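Local coordinates for putative uncharacterized protein (Ustilago maydis, PDB 4GNX) that binds single-stranded DNA as a subunit of replication protein A, probably through its several OB-fold domains, at residues V299-A310 with P340-A351; R272-D280 with V350-W358. All blocks are in the same frame, centred on the assembly; numbering follows the deposited sequence.

How the contacts relate
After its earlier OB-type regions the chain forms helix 275-280, then enters strand 290-310, runs out through the zinc-binding four-cysteine insertion and returns along strand 341-352. Contact 1 closes that excursion by pairing 299-310 with 340-351. Strand 341-352 then turns sharply into strand 355-362, and the hairpin meets the earlier helix in contact 2, closing a longer loop within which contact 1 is nested. Their centres lie about 21 Å apart, yet V350 and A351 belong to both, and N349 of contact 1 packs on W358 of contact 2. Together they join the leading helix, three neighbouring strands of one sheet and the DNA, with DT18 of chain G reached from both.

Contact 1. Residues V299-A310 with P340-A351; sequences VYIKQENLYYTA and PEYRYILSTNVA. With nucleotides of chain G.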
# COMPACT_ATOMS: atom_id res chain seq x y z
N VAL C 299 4.25 -18.92 2.29
CA VAL C 299 5.46 -19.52 2.84
C VAL C 299 5.36 -21.06 2.97
O VAL C 299 6.37 -21.75 2.90
CB VAL C 299 5.77 -18.88 4.20
CG1 VAL C 299 6.42 -19.85 5.16
CG2 VAL C 299 6.61 -17.64 4.02
N TYR C 300 4.15 -21.58 3.16
CA TYR C 300 3.94 -23.03 3.32
C TYR C 300 2.53 -23.48 3.00
O TYR C 300 1.56 -22.82 3.37
CB TYR C 300 4.29 -23.49 4.75
CG TYR C 300 4.16 -24.99 4.97
CD1 TYR C 300 5.12 -25.88 4.45
CD2 TYR C 300 3.10 -25.53 5.70
CE1 TYR C 300 5.02 -27.25 4.64
CE2 TYR C 300 2.99 -26.90 5.89
CZ TYR C 300 3.95 -27.76 5.36
OH TYR C 300 3.85 -29.13 5.55
N ILE C 301 2.44 -24.62 2.31
CA ILE C 301 1.17 -25.33 2.10
C ILE C 301 1.26 -26.69 2.77
O ILE C 301 2.22 -27.42 2.56
CB ILE C 301 0.83 -25.47 0.61
CG1 ILE C 301 0.87 -24.09 -0.05
CG2 ILE C 301 -0.55 -26.06 0.45
CD1 ILE C 301 1.42 -24.05 -1.46
N LYS C 302 0.29 -26.99 3.61
CA LYS C 302 0.24 -28.25 4.35
C LYS C 302 -0.09 -29.40 3.39
O LYS C 302 -1.15 -29.41 2.76
CB LYS C 302 -0.81 -28.15 5.45
CG LYS C 302 -1.18 -29.45 6.13
CD LYS C 302 -2.32 -29.20 7.12
CE LYS C 302 -2.36 -30.27 8.19
NZ LYS C 302 -3.22 -29.88 9.34
N GLN C 303 0.84 -30.36 3.28
CA GLN C 303 0.69 -31.48 2.34
C GLN C 303 -0.45 -32.42 2.74
O GLN C 303 -1.35 -32.66 1.95
CB GLN C 303 1.99 -32.27 2.20
CG GLN C 303 3.19 -31.41 1.85
CD GLN C 303 4.16 -32.09 0.88
OE1 GLN C 303 4.13 -33.32 0.68
NE2 GLN C 303 5.03 -31.29 0.26
N GLU C 304 -0.39 -32.94 3.96
CA GLU C 304 -1.40 -33.86 4.44
C GLU C 304 -2.78 -33.21 4.46
O GLU C 304 -2.94 -32.07 4.94
CB GLU C 304 -1.04 -34.42 5.82
CG GLU C 304 -0.62 -33.39 6.86
CD GLU C 304 -1.16 -33.70 8.25
OE1 GLU C 304 -2.02 -34.61 8.38
OE2 GLU C 304 -0.74 -33.03 9.22
N ASN C 305 -3.74 -33.94 3.90
CA ASN C 305 -5.14 -33.52 3.81
C ASN C 305 -5.38 -32.24 3.01
O ASN C 305 -6.22 -31.42 3.35
CB ASN C 305 -5.74 -33.43 5.21
CG ASN C 305 -7.24 -33.60 5.20
OD1 ASN C 305 -7.97 -32.70 5.63
ND2 ASN C 305 -7.72 -34.75 4.70
N LEU C 306 -4.63 -32.07 1.93
CA LEU C 306 -4.77 -30.92 1.03
C LEU C 306 -6.13 -30.96 0.35
O LEU C 306 -6.76 -29.93 0.11
CB LEU C 306 -3.68 -30.96 -0.04
CG LEU C 306 -2.94 -29.70 -0.46
CD1 LEU C 306 -2.07 -30.04 -1.65
CD2 LEU C 306 -3.84 -28.50 -0.79
N TYR C 307 -6.56 -32.17 0.00
CA TYR C 307 -7.82 -32.34 -0.67
C TYR C 307 -8.60 -33.54 -0.14
O TYR C 307 -8.03 -34.46 0.44
CB TYR C 307 -7.62 -32.44 -2.18
CG TYR C 307 -6.63 -33.49 -2.60
CD1 TYR C 307 -6.95 -34.85 -2.59
CD2 TYR C 307 -5.36 -33.12 -3.04
CE1 TYR C 307 -6.05 -35.81 -2.99
CE2 TYR C 307 -4.44 -34.08 -3.45
CZ TYR C 307 -4.79 -35.42 -3.41
OH TYR C 307 -3.90 -36.37 -3.81
N TYR C 308 -9.91 -33.49 -0.32
CA TYR C 308 -10.79 -34.54 0.11
C TYR C 308 -11.49 -35.08 -1.12
O TYR C 308 -11.53 -34.42 -2.16
CB TYR C 308 -11.80 -34.05 1.16
CG TYR C 308 -12.86 -33.09 0.66
CD1 TYR C 308 -14.17 -33.52 0.44
CD2 TYR C 308 -12.54 -31.76 0.40
CE1 TYR C 308 -15.14 -32.64 -0.03
CE2 TYR C 308 -13.50 -30.87 -0.07
CZ TYR C 308 -14.79 -31.32 -0.28
OH TYR C 308 -15.70 -30.41 -0.75
N THR C 309 -12.00 -36.31 -0.99
CA THR C 309 -12.79 -36.95 -2.04
C THR C 309 -14.25 -36.52 -1.92
O THR C 309 -14.89 -36.76 -0.90
CB THR C 309 -12.72 -38.49 -1.95
OG1 THR C 309 -13.27 -38.91 -0.69
CG2 THR C 309 -11.29 -39.00 -2.06
N ALA C 310 -14.76 -35.89 -2.98
CA ALA C 310 -16.09 -35.25 -2.97
C ALA C 310 -17.12 -35.85 -3.93
O ALA C 310 -16.77 -36.57 -4.88
CB ALA C 310 -15.94 -33.75 -3.20
N PRO C 340 -14.44 -40.58 -7.47
CA PRO C 340 -14.73 -39.41 -6.66
C PRO C 340 -14.20 -38.15 -7.33
O PRO C 340 -13.28 -38.22 -8.14
CB PRO C 340 -13.95 -39.69 -5.37
CG PRO C 340 -12.76 -40.47 -5.82
CD PRO C 340 -13.12 -41.15 -7.12
N GLU C 341 -14.80 -37.02 -6.99
CA GLU C 341 -14.26 -35.72 -7.36
C GLU C 341 -13.30 -35.30 -6.25
O GLU C 341 -13.50 -35.63 -5.09
CB GLU C 341 -15.39 -34.69 -7.46
CG GLU C 341 -15.31 -33.80 -8.70
CD GLU C 341 -16.25 -34.28 -9.80
OE1 GLU C 341 -17.46 -33.97 -9.71
OE2 GLU C 341 -15.78 -34.98 -10.73
N TYR C 342 -12.26 -34.56 -6.61
CA TYR C 342 -11.33 -34.08 -5.61
C TYR C 342 -11.44 -32.59 -5.46
O TYR C 342 -11.34 -31.86 -6.43
CB TYR C 342 -9.90 -34.52 -5.93
CG TYR C 342 -9.72 -36.02 -5.94
CD1 TYR C 342 -9.74 -36.73 -7.15
CD2 TYR C 342 -9.53 -36.74 -4.76
CE1 TYR C 342 -9.56 -38.11 -7.18
CE2 TYR C 342 -9.35 -38.12 -4.78
CZ TYR C 342 -9.37 -38.80 -5.99
OH TYR C 342 -9.21 -40.17 -6.03
N ARG C 343 -11.68 -32.15 -4.24
CA ARG C 343 -11.78 -30.73 -3.95
C ARG C 343 -10.72 -30.33 -2.93
O ARG C 343 -10.31 -31.14 -2.10
CB ARG C 343 -13.17 -30.39 -3.41
CG ARG C 343 -14.27 -30.49 -4.44
CD ARG C 343 -15.54 -29.79 -3.97
NE ARG C 343 -15.60 -28.36 -4.28
CZ ARG C 343 -15.91 -27.84 -5.47
NH1 ARG C 343 -16.18 -28.61 -6.52
NH2 ARG C 343 -15.94 -26.53 -5.62
N TYR C 344 -10.28 -29.09 -3.00
CA TYR C 344 -9.28 -28.58 -2.07
C TYR C 344 -9.87 -28.21 -0.72
O TYR C 344 -11.00 -27.71 -0.62
CB TYR C 344 -8.54 -27.35 -2.64
CG TYR C 344 -7.49 -27.67 -3.69
CD1 TYR C 344 -7.61 -27.19 -4.99
CD2 TYR C 344 -6.39 -28.46 -3.38
CE1 TYR C 344 -6.65 -27.48 -5.96
CE2 TYR C 344 -5.43 -28.76 -4.34
CZ TYR C 344 -5.57 -28.26 -5.62
OH TYR C 344 -4.62 -28.56 -6.56
N ILE C 345 -9.09 -28.48 0.32
CA ILE C 345 -9.28 -27.92 1.65
C ILE C 345 -7.95 -27.34 2.13
O ILE C 345 -7.35 -27.79 3.10
CB ILE C 345 -9.86 -28.96 2.63
CG1 ILE C 345 -9.34 -30.37 2.28
CG2 ILE C 345 -11.37 -28.91 2.55
CD1 ILE C 345 -9.73 -31.49 3.23
N LEU C 346 -7.50 -26.33 1.40
CA LEU C 346 -6.17 -25.79 1.54
C LEU C 346 -5.87 -25.17 2.91
O LEU C 346 -6.61 -24.31 3.40
CB LEU C 346 -5.96 -24.74 0.46
CG LEU C 346 -4.59 -24.06 0.40
CD1 LEU C 346 -3.79 -24.72 -0.72
CD2 LEU C 346 -4.78 -22.58 0.12
N SER C 347 -4.76 -25.59 3.50
CA SER C 347 -4.27 -24.94 4.71
C SER C 347 -2.92 -24.30 4.42
O SER C 347 -1.92 -25.00 4.22
CB SER C 347 -4.13 -25.96 5.83
OG SER C 347 -4.34 -25.35 7.08
N THR C 348 -2.87 -22.97 4.39
CA THR C 348 -1.65 -22.28 3.98
C THR C 348 -1.14 -21.22 4.95
O THR C 348 -1.89 -20.37 5.39
CB THR C 348 -1.81 -21.65 2.59
OG1 THR C 348 -0.54 -21.15 2.18
CG2 THR C 348 -2.82 -20.51 2.61
N ASN C 349 0.15 -21.28 5.26
CA ASN C 349 0.80 -20.30 6.12
C ASN C 349 1.41 -19.12 5.33
O ASN C 349 2.31 -19.30 4.50
CB ASN C 349 1.88 -20.98 6.98
CG ASN C 349 2.41 -20.08 8.08
OD1 ASN C 349 3.59 -19.75 8.10
ND2 ASN C 349 1.56 -19.68 9.02
N VAL C 350 0.92 -17.92 5.60
CA VAL C 350 1.36 -16.73 4.88
C VAL C 350 2.03 -15.76 5.83
O VAL C 350 1.67 -15.69 7.01
CB VAL C 350 0.19 -16.01 4.14
CG1 VAL C 350 -0.54 -16.99 3.23
CG2 VAL C 350 -0.76 -15.32 5.11
N ALA C 351 3.01 -15.03 5.32
CA ALA C 351 3.79 -14.09 6.13
C ALA C 351 3.95 -12.75 5.46
O ALA C 351 3.87 -12.65 4.24
CB ALA C 351 5.15 -14.67 6.45
P DT G 19 2.32 -30.13 8.95
OP1 DT G 19 2.18 -29.41 7.66
OP2 DT G 19 1.27 -31.10 9.35
O5' DT G 19 3.69 -30.95 8.85
C5' DT G 19 4.90 -30.52 9.50
C4' DT G 19 5.57 -29.42 8.71
O4' DT G 19 5.02 -28.15 9.10
C3' DT G 19 7.07 -29.27 8.96
O3' DT G 19 7.61 -28.57 7.84
C2' DT G 19 7.10 -28.40 10.20
C1' DT G 19 5.91 -27.46 9.97
N1 DT G 19 5.15 -27.08 11.18
C2 DT G 19 4.33 -25.98 11.09
O2 DT G 19 4.22 -25.31 10.08
N3 DT G 19 3.63 -25.68 12.24
C4 DT G 19 3.68 -26.36 13.45
O4 DT G 19 3.00 -25.98 14.39
C5 DT G 19 4.57 -27.51 13.47
C7 DT G 19 4.68 -28.31 14.73
C6 DT G 19 5.24 -27.81 12.35
P DT G 18 0.02 -28.39 15.12
OP1 DT G 18 0.18 -29.71 15.78
OP2 DT G 18 0.47 -27.16 15.82
O5' DT G 18 0.76 -28.46 13.71
C5' DT G 18 0.66 -29.64 12.88
C4' DT G 18 0.42 -29.24 11.44
O4' DT G 18 -0.81 -28.49 11.37
C3' DT G 18 1.49 -28.32 10.84
O3' DT G 18 2.51 -29.05 10.13
C2' DT G 18 0.72 -27.36 9.95
C1' DT G 18 -0.75 -27.55 10.32
N1 DT G 18 -1.45 -26.33 10.79
C2 DT G 18 -2.60 -25.98 10.13
O2 DT G 18 -3.05 -26.60 9.18
N3 DT G 18 -3.22 -24.86 10.63
C4 DT G 18 -2.82 -24.09 11.70
O4 DT G 18 -3.48 -23.11 12.03
C5 DT G 18 -1.60 -24.52 12.35
C7 DT G 18 -1.09 -23.74 13.52
C6 DT G 18 -0.99 -25.62 11.87
P DT G 20 9.18 -28.26 7.66
OP1 DT G 20 9.72 -29.28 6.73
OP2 DT G 20 9.80 -28.10 9.00
O5' DT G 20 9.19 -26.83 6.95
C5' DT G 20 8.32 -26.54 5.82
C4' DT G 20 8.64 -25.21 5.18
O4' DT G 20 7.79 -24.17 5.71
C3' DT G 20 10.09 -24.70 5.31
O3' DT G 20 10.68 -24.53 4.02
C2' DT G 20 9.96 -23.34 6.00
C1' DT G 20 8.54 -23.29 6.52
N1 DT G 20 8.36 -23.72 7.92
C2 DT G 20 7.10 -23.67 8.46
O2 DT G 20 6.12 -23.28 7.85
N3 DT G 20 7.02 -24.11 9.76
C4 DT G 20 8.05 -24.57 10.55
O4 DT G 20 7.83 -24.92 11.71
C5 DT G 20 9.35 -24.60 9.92
C7 DT G 20 10.53 -25.09 10.70
C6 DT G 20 9.44 -24.17 8.65
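K302 and S347 lie next to each other across the first strand pair and hold the same base. S347 OG donates to O2 of DT18 of chain G at 2.8 Å. K302 NZ lies 3.3 Å from O2 of DT18 of chain G and bonds to it, with a further weak bond to the sugar. K302, its CG turned away from the backbone N (chi1 168°) and the rest extended, runs past S347 CB to get there. Y300 grips the sugar-phosphate backbone: its OH donates to OP1 of DT19 of chain G at 2.7 Å, the phosphate oxygen sitting at the edge of the ring.

Behind these groups, antiparallel pairing sets the positions. K302 N points almost straight at S347 O (N-H...O 175°). Y300 O takes two donors, N349 N and, from above the carbonyl plane, T348 OG1 at 2.9 Å. V299 N and Y300 N both bond to N349 O, a classic beta bulge.

Between the two ladders, where a type II turn runs from Q303 to L306, the register shifts by two; the second ladder runs from Y307-Y344 to A310-E341, towards the zinc site. Here the Y308 ring lies alongside R343, with Y308 CE2 3.4 Å from R343 CB; Y308 OH bonds to N317 O. On the other face, L306 CD2 packs on Y344 CD2 at 3.6 Å and on L346 CD1.

The DNA-binding face belongs to an OB-fold sheet, whose first two strands these are. Y342 stacks on H378. Helices 363-370, 374-381 and 385-395 cover the face bearing I301 and Y344, and strand 355-362 pairs with the other edge of 341-352.

Contact 2. Residues R272-D280 with V350-W358; sequences RRTIVQVKD and VADATGQMW. With nucleotides of chain G.
I275 and V276, in the first turn of helix 275-280, have their CA atoms nearest G355 and T354, and the helix axis crosses strand 355-358 at 65°, 8.2 Å away. Two backbone N-H groups of that turn are held by side chains of the hairpin. I275 N bonds to D352 OD2 at 3.3 Å, nearly straight and on the syn side of the carboxylate, while V276 N bonds to T354 OG1 at 3.2 Å. T354 passes the link on: its OG1 donates to D352 OD1 at 2.6 Å, and T354 N reaches the same oxygen from the same face of the carboxylate, making an Asx turn. Both carboxylate oxygens are thus engaged, and the nearby helix N terminus would be expected to favour the charged form of D352.

This is a tight beta hairpin between two strands of the OB fold, with A353 and T354 at its tip and D352 N bonded to G355 O, set against a helix that precedes the domain's first strand. At the start of the helix, T274 as N-cap and Q277 form a capping box: T274 N donates a hydrogen bond to Q277 OE1, and Q277 N returns a weak one to T274 OG1.

I275 carries most of the apolar contact. With CG1 beside the backbone N (chi1 -66°), it carries CD1 past the D352 carboxylate towards G355 O, 3.3 Å away, and leaves CG2 on M357 CB at 3.8 Å. The bent M357 chain brings CE across V278 CG1 at 3.7 Å. The V276 and T354 side chains cross at about a right angle, CG1 against CB. Further along the strand, the base of DT18 of chain G lies over one face of the W358 indole, its C4 3.4 Å above the ring plane.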
# COMPACT_ATOMS: atom_id res chain seq x y z
N ARG C 272 -7.51 -2.72 4.02
CA ARG C 272 -6.21 -3.39 4.01
C ARG C 272 -5.59 -3.38 5.41
O ARG C 272 -5.69 -2.40 6.13
CB ARG C 272 -5.23 -2.81 2.99
CG ARG C 272 -4.48 -3.92 2.24
CD ARG C 272 -2.98 -3.68 2.04
NE ARG C 272 -2.58 -2.79 0.93
CZ ARG C 272 -3.34 -2.43 -0.11
NH1 ARG C 272 -4.59 -2.86 -0.26
NH2 ARG C 272 -2.84 -1.60 -1.02
N ARG C 273 -4.99 -4.50 5.79
CA ARG C 273 -4.41 -4.67 7.12
C ARG C 273 -3.09 -5.41 7.02
O ARG C 273 -2.80 -6.05 6.03
CB ARG C 273 -5.38 -5.45 8.02
CG ARG C 273 -6.64 -4.69 8.41
CD ARG C 273 -6.44 -3.97 9.72
NE ARG C 273 -7.39 -2.88 9.95
CZ ARG C 273 -7.06 -1.59 9.96
NH1 ARG C 273 -5.80 -1.22 9.75
NH2 ARG C 273 -7.99 -0.66 10.19
N THR C 274 -2.26 -5.30 8.04
CA THR C 274 -1.12 -6.19 8.14
C THR C 274 -1.48 -7.32 9.11
O THR C 274 -2.41 -7.19 9.91
CB THR C 274 0.16 -5.47 8.59
OG1 THR C 274 0.06 -5.13 9.98
CG2 THR C 274 0.37 -4.21 7.76
N ILE C 275 -0.74 -8.42 9.05
CA ILE C 275 -0.99 -9.57 9.90
C ILE C 275 -0.97 -9.18 11.39
O ILE C 275 -1.77 -9.69 12.21
CB ILE C 275 0.01 -10.69 9.58
CG1 ILE C 275 -0.23 -11.22 8.17
CG2 ILE C 275 -0.04 -11.79 10.63
CD1 ILE C 275 0.91 -12.04 7.60
N VAL C 276 -0.07 -8.27 11.76
CA VAL C 276 -0.03 -7.87 13.14
C VAL C 276 -1.32 -7.12 13.50
O VAL C 276 -1.87 -7.34 14.58
CB VAL C 276 1.23 -7.06 13.50
CG1 VAL C 276 1.23 -5.69 12.83
CG2 VAL C 276 1.33 -6.91 15.00
N GLN C 277 -1.80 -6.28 12.58
CA GLN C 277 -3.03 -5.53 12.82
C GLN C 277 -4.21 -6.47 12.99
O GLN C 277 -4.97 -6.33 13.95
CB GLN C 277 -3.31 -4.54 11.70
CG GLN C 277 -2.36 -3.37 11.70
CD GLN C 277 -2.55 -2.46 10.52
OE1 GLN C 277 -2.69 -2.92 9.38
NE2 GLN C 277 -2.56 -1.17 10.78
N VAL C 278 -4.33 -7.45 12.10
CA VAL C 278 -5.41 -8.42 12.16
C VAL C 278 -5.49 -9.08 13.53
O VAL C 278 -6.57 -9.10 14.12
CB VAL C 278 -5.30 -9.49 11.07
CG1 VAL C 278 -6.42 -10.52 11.20
CG2 VAL C 278 -5.34 -8.83 9.69
N LYS C 279 -4.36 -9.58 14.03
CA LYS C 279 -4.31 -10.20 15.37
C LYS C 279 -4.48 -9.20 16.53
O LYS C 279 -5.22 -9.48 17.46
CB LYS C 279 -3.02 -10.99 15.54
CG LYS C 279 -2.89 -12.18 14.61
CD LYS C 279 -1.44 -12.35 14.20
CE LYS C 279 -1.12 -13.74 13.68
NZ LYS C 279 -1.21 -14.75 14.76
N ASP C 280 -3.81 -8.04 16.46
CA ASP C 280 -3.88 -7.02 17.52
C ASP C 280 -5.27 -6.47 17.71
O ASP C 280 -5.66 -6.10 18.81
CB ASP C 280 -2.94 -5.85 17.23
CG ASP C 280 -1.48 -6.15 17.53
OD1 ASP C 280 -1.15 -7.33 17.85
OD2 ASP C 280 -0.65 -5.20 17.44
N VAL C 350 0.92 -17.92 5.60
CA VAL C 350 1.36 -16.73 4.88
C VAL C 350 2.03 -15.76 5.83
O VAL C 350 1.67 -15.69 7.01
CB VAL C 350 0.19 -16.01 4.14
CG1 VAL C 350 -0.54 -16.99 3.23
CG2 VAL C 350 -0.76 -15.32 5.11
N ALA C 351 3.01 -15.03 5.32
CA ALA C 351 3.79 -14.09 6.13
C ALA C 351 3.95 -12.75 5.46
O ALA C 351 3.87 -12.65 4.24
CB ALA C 351 5.15 -14.67 6.45
N ASP C 352 4.14 -11.72 6.26
CA ASP C 352 4.61 -10.42 5.80
C ASP C 352 5.67 -9.94 6.78
O ASP C 352 6.23 -10.77 7.52
CB ASP C 352 3.46 -9.42 5.64
CG ASP C 352 2.75 -9.05 6.97
OD1 ASP C 352 3.18 -9.49 8.08
OD2 ASP C 352 1.73 -8.29 6.89
N ALA C 353 5.94 -8.64 6.83
CA ALA C 353 6.99 -8.13 7.73
C ALA C 353 6.55 -7.98 9.18
O ALA C 353 7.37 -7.71 10.06
CB ALA C 353 7.58 -6.84 7.22
N THR C 354 5.26 -8.16 9.44
CA THR C 354 4.69 -7.96 10.78
C THR C 354 4.36 -9.28 11.47
O THR C 354 4.03 -9.30 12.65
CB THR C 354 3.43 -7.08 10.71
OG1 THR C 354 2.44 -7.71 9.88
CG2 THR C 354 3.77 -5.69 10.14
N GLY C 355 4.44 -10.38 10.74
CA GLY C 355 4.05 -11.67 11.29
C GLY C 355 3.66 -12.75 10.30
O GLY C 355 3.80 -12.60 9.07
N GLN C 356 3.18 -13.85 10.82
CA GLN C 356 2.83 -14.99 10.00
C GLN C 356 1.41 -15.47 10.39
O GLN C 356 1.00 -15.36 11.54
CB GLN C 356 3.95 -16.04 10.13
CG GLN C 356 3.55 -17.46 10.53
CD GLN C 356 3.08 -17.56 11.96
OE1 GLN C 356 3.79 -17.16 12.89
NE2 GLN C 356 1.86 -18.08 12.14
N MET C 357 0.66 -15.96 9.43
CA MET C 357 -0.73 -16.31 9.71
C MET C 357 -1.25 -17.44 8.84
O MET C 357 -0.94 -17.52 7.65
CB MET C 357 -1.58 -15.05 9.52
CG MET C 357 -3.03 -15.28 9.13
SD MET C 357 -3.65 -13.84 8.25
CE MET C 357 -3.87 -12.72 9.64
N TRP C 358 -2.09 -18.28 9.43
CA TRP C 358 -2.73 -19.39 8.72
C TRP C 358 -4.01 -19.05 8.06
O TRP C 358 -4.90 -18.47 8.69
CB TRP C 358 -2.97 -20.51 9.68
CG TRP C 358 -1.69 -21.25 10.01
CD1 TRP C 358 -0.88 -21.08 11.12
CD2 TRP C 358 -1.04 -22.29 9.22
NE1 TRP C 358 0.18 -21.92 11.06
CE2 TRP C 358 0.15 -22.67 9.96
CE3 TRP C 358 -1.33 -22.93 8.02
CZ2 TRP C 358 1.02 -23.67 9.51
CZ3 TRP C 358 -0.45 -23.92 7.56
CH2 TRP C 358 0.70 -24.28 8.29
P DT G 18 0.02 -28.39 15.12
OP1 DT G 18 0.18 -29.71 15.78
OP2 DT G 18 0.47 -27.16 15.82
O5' DT G 18 0.76 -28.46 13.71
C5' DT G 18 0.66 -29.64 12.88
C4' DT G 18 0.42 -29.24 11.44
O4' DT G 18 -0.81 -28.49 11.37
C3' DT G 18 1.49 -28.32 10.84
O3' DT G 18 2.51 -29.05 10.13
C2' DT G 18 0.72 -27.36 9.95
C1' DT G 18 -0.75 -27.55 10.32
N1 DT G 18 -1.45 -26.33 10.79
C2 DT G 18 -2.60 -25.98 10.13
O2 DT G 18 -3.05 -26.60 9.18
N3 DT G 18 -3.22 -24.86 10.63
C4 DT G 18 -2.82 -24.09 11.70
O4 DT G 18 -3.48 -23.11 12.03
C5 DT G 18 -1.60 -24.52 12.35
C7 DT G 18 -1.09 -23.74 13.52
C6 DT G 18 -0.99 -25.62 11.87